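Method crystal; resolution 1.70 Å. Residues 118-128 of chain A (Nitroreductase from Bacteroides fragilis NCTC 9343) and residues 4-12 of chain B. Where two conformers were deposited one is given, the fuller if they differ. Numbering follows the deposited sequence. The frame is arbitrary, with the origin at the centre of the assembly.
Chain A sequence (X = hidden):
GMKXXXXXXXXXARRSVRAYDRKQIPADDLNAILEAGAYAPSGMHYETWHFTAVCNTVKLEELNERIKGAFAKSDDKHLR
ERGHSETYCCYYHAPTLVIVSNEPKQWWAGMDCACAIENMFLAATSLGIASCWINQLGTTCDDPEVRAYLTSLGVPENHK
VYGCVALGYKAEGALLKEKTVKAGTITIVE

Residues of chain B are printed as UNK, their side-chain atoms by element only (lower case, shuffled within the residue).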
# COMPACT_ATOMS: atom_id res chain seq x y z
N GLU A 118 3.41 -0.51 -3.95
CA GLU A 118 4.32 0.53 -3.50
C GLU A 118 5.76 0.04 -3.51
O GLU A 118 6.62 0.77 -3.98
CB GLU A 118 3.90 1.10 -2.15
CG GLU A 118 4.66 2.33 -1.64
CD GLU A 118 4.57 3.55 -2.55
OE1 GLU A 118 3.71 3.55 -3.42
OE2 GLU A 118 5.37 4.51 -2.44
N ASN A 119 6.02 -1.17 -3.04
CA ASN A 119 7.37 -1.75 -3.16
C ASN A 119 7.90 -1.76 -4.60
O ASN A 119 9.05 -1.43 -4.87
CB ASN A 119 7.39 -3.19 -2.58
CG ASN A 119 7.48 -3.20 -1.08
OD1 ASN A 119 7.48 -2.14 -0.43
ND2 ASN A 119 7.60 -4.41 -0.50
N MSE A 120 7.05 -2.18 -5.53
CA MSE A 120 7.40 -2.26 -6.94
C MSE A 120 7.76 -0.89 -7.51
O MSE A 120 8.78 -0.75 -8.19
CB MSE A 120 6.23 -2.87 -7.71
CG MSE A 120 6.07 -4.33 -7.48
SE MSE A 120 4.84 -5.09 -8.82
CE MSE A 120 4.43 -6.74 -7.88
N PHE A 121 6.96 0.13 -7.18
CA PHE A 121 7.25 1.53 -7.59
C PHE A 121 8.63 1.96 -7.12
O PHE A 121 9.43 2.53 -7.86
CB PHE A 121 6.26 2.54 -7.01
CG PHE A 121 4.83 2.44 -7.55
CD1 PHE A 121 4.51 1.95 -8.83
CD2 PHE A 121 3.80 2.95 -6.77
CE1 PHE A 121 3.17 1.91 -9.27
CE2 PHE A 121 2.46 2.94 -7.21
CZ PHE A 121 2.16 2.41 -8.47
N LEU A 122 8.89 1.69 -5.84
CA LEU A 122 10.15 2.08 -5.22
C LEU A 122 11.34 1.29 -5.77
O LEU A 122 12.39 1.85 -6.09
CB LEU A 122 10.03 1.96 -3.70
CG LEU A 122 9.03 2.92 -3.05
CD1 LEU A 122 8.88 2.66 -1.52
CD2 LEU A 122 9.36 4.41 -3.31
N ALA A 123 11.15 -0.01 -5.93
CA ALA A 123 12.12 -0.85 -6.60
C ALA A 123 12.42 -0.29 -8.01
O ALA A 123 13.57 -0.16 -8.40
CB ALA A 123 11.60 -2.27 -6.68
N ALA A 124 11.37 0.01 -8.76
CA ALA A 124 11.52 0.54 -10.12
C ALA A 124 12.28 1.84 -10.10
O ALA A 124 13.23 2.03 -10.85
CB ALA A 124 10.17 0.72 -10.77
N THR A 125 11.89 2.76 -9.21
CA THR A 125 12.57 4.05 -9.13
C THR A 125 14.04 3.84 -8.83
O THR A 125 14.89 4.51 -9.43
CB THR A 125 11.92 4.97 -8.08
OG1 THR A 125 10.56 5.21 -8.43
CG2 THR A 125 12.66 6.31 -8.02
N SER A 126 14.36 2.92 -7.92
CA SER A 126 15.78 2.70 -7.55
C SER A 126 16.61 2.17 -8.71
O SER A 126 17.84 2.25 -8.65
CB SER A 126 15.91 1.75 -6.37
OG SER A 126 15.73 0.41 -6.79
N LEU A 127 15.96 1.65 -9.74
CA LEU A 127 16.61 1.09 -10.93
C LEU A 127 16.51 1.98 -12.18
O LEU A 127 16.87 1.55 -13.29
CB LEU A 127 15.99 -0.27 -11.20
CG LEU A 127 16.24 -1.35 -10.13
CD1 LEU A 127 15.26 -2.53 -10.32
CD2 LEU A 127 17.66 -1.84 -10.12
N GLY A 128 16.05 3.21 -11.99
CA GLY A 128 15.81 4.14 -13.10
C GLY A 128 14.65 3.86 -14.04
O GLY A 128 14.60 4.39 -15.15
N UNK B 4 21.37 -5.88 -7.02
CA UNK B 4 20.85 -5.23 -5.77
C UNK B 4 21.24 -3.76 -5.55
O UNK B 4 22.11 -3.22 -6.22
c UNK B 4 21.20 -6.06 -4.51
c UNK B 4 22.63 -5.88 -4.08
o UNK B 4 20.32 -5.65 -3.45
N UNK B 5 20.57 -3.13 -4.59
CA UNK B 5 20.90 -1.78 -4.15
C UNK B 5 20.29 -1.54 -2.77
O UNK B 5 19.66 -2.42 -2.23
c UNK B 5 19.00 -0.69 -5.41
o UNK B 5 18.24 -0.75 -4.45
c UNK B 5 20.48 -0.75 -5.20
n UNK B 5 18.58 -0.56 -6.66
N UNK B 6 20.51 -0.38 -2.17
CA UNK B 6 20.05 -0.18 -0.79
C UNK B 6 18.53 -0.26 -0.71
O UNK B 6 18.01 -0.80 0.26
o UNK B 6 23.68 2.46 1.05
c UNK B 6 20.50 1.15 -0.23
o UNK B 6 21.63 3.25 1.21
c UNK B 6 22.45 2.39 0.82
c UNK B 6 21.98 1.17 0.05
N UNK B 7 17.84 0.26 -1.71
CA UNK B 7 16.37 0.20 -1.70
C UNK B 7 15.86 -1.24 -1.74
O UNK B 7 15.02 -1.65 -0.93
c UNK B 7 14.20 0.76 -2.93
c UNK B 7 15.73 1.00 -2.86
c UNK B 7 16.00 2.50 -2.68
N UNK B 8 16.38 -2.01 -2.68
CA UNK B 8 15.99 -3.40 -2.82
C UNK B 8 16.29 -4.19 -1.56
O UNK B 8 15.49 -5.02 -1.13
c UNK B 8 14.78 -3.50 -5.65
c UNK B 8 17.08 -4.00 -6.52
c UNK B 8 16.68 -3.98 -4.04
c UNK B 8 16.31 -3.36 -5.40
N UNK B 9 17.45 -3.95 -0.96
CA UNK B 9 17.81 -4.67 0.25
C UNK B 9 16.93 -4.25 1.43
O UNK B 9 16.59 -5.10 2.26
c UNK B 9 20.19 -5.28 -0.43
o UNK B 9 19.82 -7.48 0.44
c UNK B 9 19.30 -4.53 0.57
o UNK B 9 19.57 -7.21 -1.70
c UNK B 9 19.84 -6.76 -0.57
N UNK B 10 16.56 -2.98 1.50
CA UNK B 10 15.73 -2.48 2.59
C UNK B 10 14.35 -3.08 2.45
O UNK B 10 13.76 -3.52 3.41
c UNK B 10 14.75 -0.43 3.71
o UNK B 10 16.97 -0.39 2.72
c UNK B 10 15.63 -0.95 2.59
N UNK B 11 13.89 -3.19 1.21
CA UNK B 11 12.58 -3.81 0.95
C UNK B 11 12.55 -5.28 1.45
O UNK B 11 11.59 -5.70 2.10
c UNK B 11 11.58 -1.97 -2.38
c UNK B 11 11.73 -2.29 -0.87
c UNK B 11 11.16 -4.75 -0.92
c UNK B 11 12.22 -3.72 -0.55
N UNK B 12 13.57 -6.06 1.11
CA UNK B 12 13.67 -7.44 1.61
C UNK B 12 13.88 -7.52 3.12
O UNK B 12 13.45 -8.50 3.73
n UNK B 12 17.03 -10.28 -2.87
c UNK B 12 15.70 -9.72 -2.40
c UNK B 12 15.87 -8.93 -1.17
c UNK B 12 14.54 -8.48 -0.55
c UNK B 12 14.80 -8.19 0.91
O HOH W 1 8.98 -5.39 2.11

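Position 4 carries three side-chain atoms: one carbon bearing an oxygen and a second carbon. CB points away from chain A, and no side-chain atom comes near it. A beta carbon with a hydroxyl and a methyl is threonine, Thr B4.

Position 5 has two carbons in a row, the second bearing one oxygen and one nitrogen. The nitrogen lies 3.0 Å from Ser A126 OG and 3.8 Å from Leu A127 CD2. This is a carboxamide one carbon from CA, so the residue is asparagine, Asn B5. Its ND2 donates to Ser A126 OG. Its OD1 accepts from the backbone N of position 8 at 2.9 Å and caps the helix.

Position 6 has three carbons in a row, the third bearing two oxygens. Its end leads away from chain A. A carboxylate two carbons from CA is glutamate, Glu B6.

Position 7 has three carbons, CB carrying the other two. CB packs 3.6 Å from Ser A126 CB, and one of the other carbons lies 3.8 Å from Leu A122 O. This is valine, Val B7.

Position 8 has four carbons, forked at the second. One terminal carbon lies 3.6 Å from Ala A123 CB, the other 4.2 Å from Leu A127 CD2. This is leucine, Leu B8.

Position 9 has the same make-up as position 6, three carbons and two terminal oxygens. It is out of reach of chain A. This is Glu B9. Its OE2 accepts a very short bond, 2.5 Å, from Thr B4 OG1.

Position 10 has a CB bearing one oxygen and one carbon, and does not reach chain A. It is again threonine, Thr B10; its OG1 donates to Glu B6 O at 2.7 Å.

Position 11 has four carbons, forked at CB, with one arm two carbons long. The end of that arm lies 3.6 Å from Asn A119 O and 4.3 Å from Ala A123 CB. This is isoleucine, Ile B11.

Position 12 has four carbons in a row ending in nitrogen, the end leading away from chain A. This is lysine, Lys B12.

The two helices run nearly antiparallel, at 156°, with axes 9.2 Å apart at closest approach. Val B7, Leu B8 and Ile B11 supply the apolar surface on chain B, against Leu A122, Ala A123 and Leu A127. The CA atoms of Ala A123 and Leu B8 are 6.0 Å apart. Ser A126 OG also donates to Ala A123 O at 2.8 Å, so it links its own helix to Asn B5. A water joins the chains: its O lies 2.6 Å from Ile B11 O and accepts from Asn A119 ND2 at 3.1 Å.

Chain B 4-12: TNEVLETIK
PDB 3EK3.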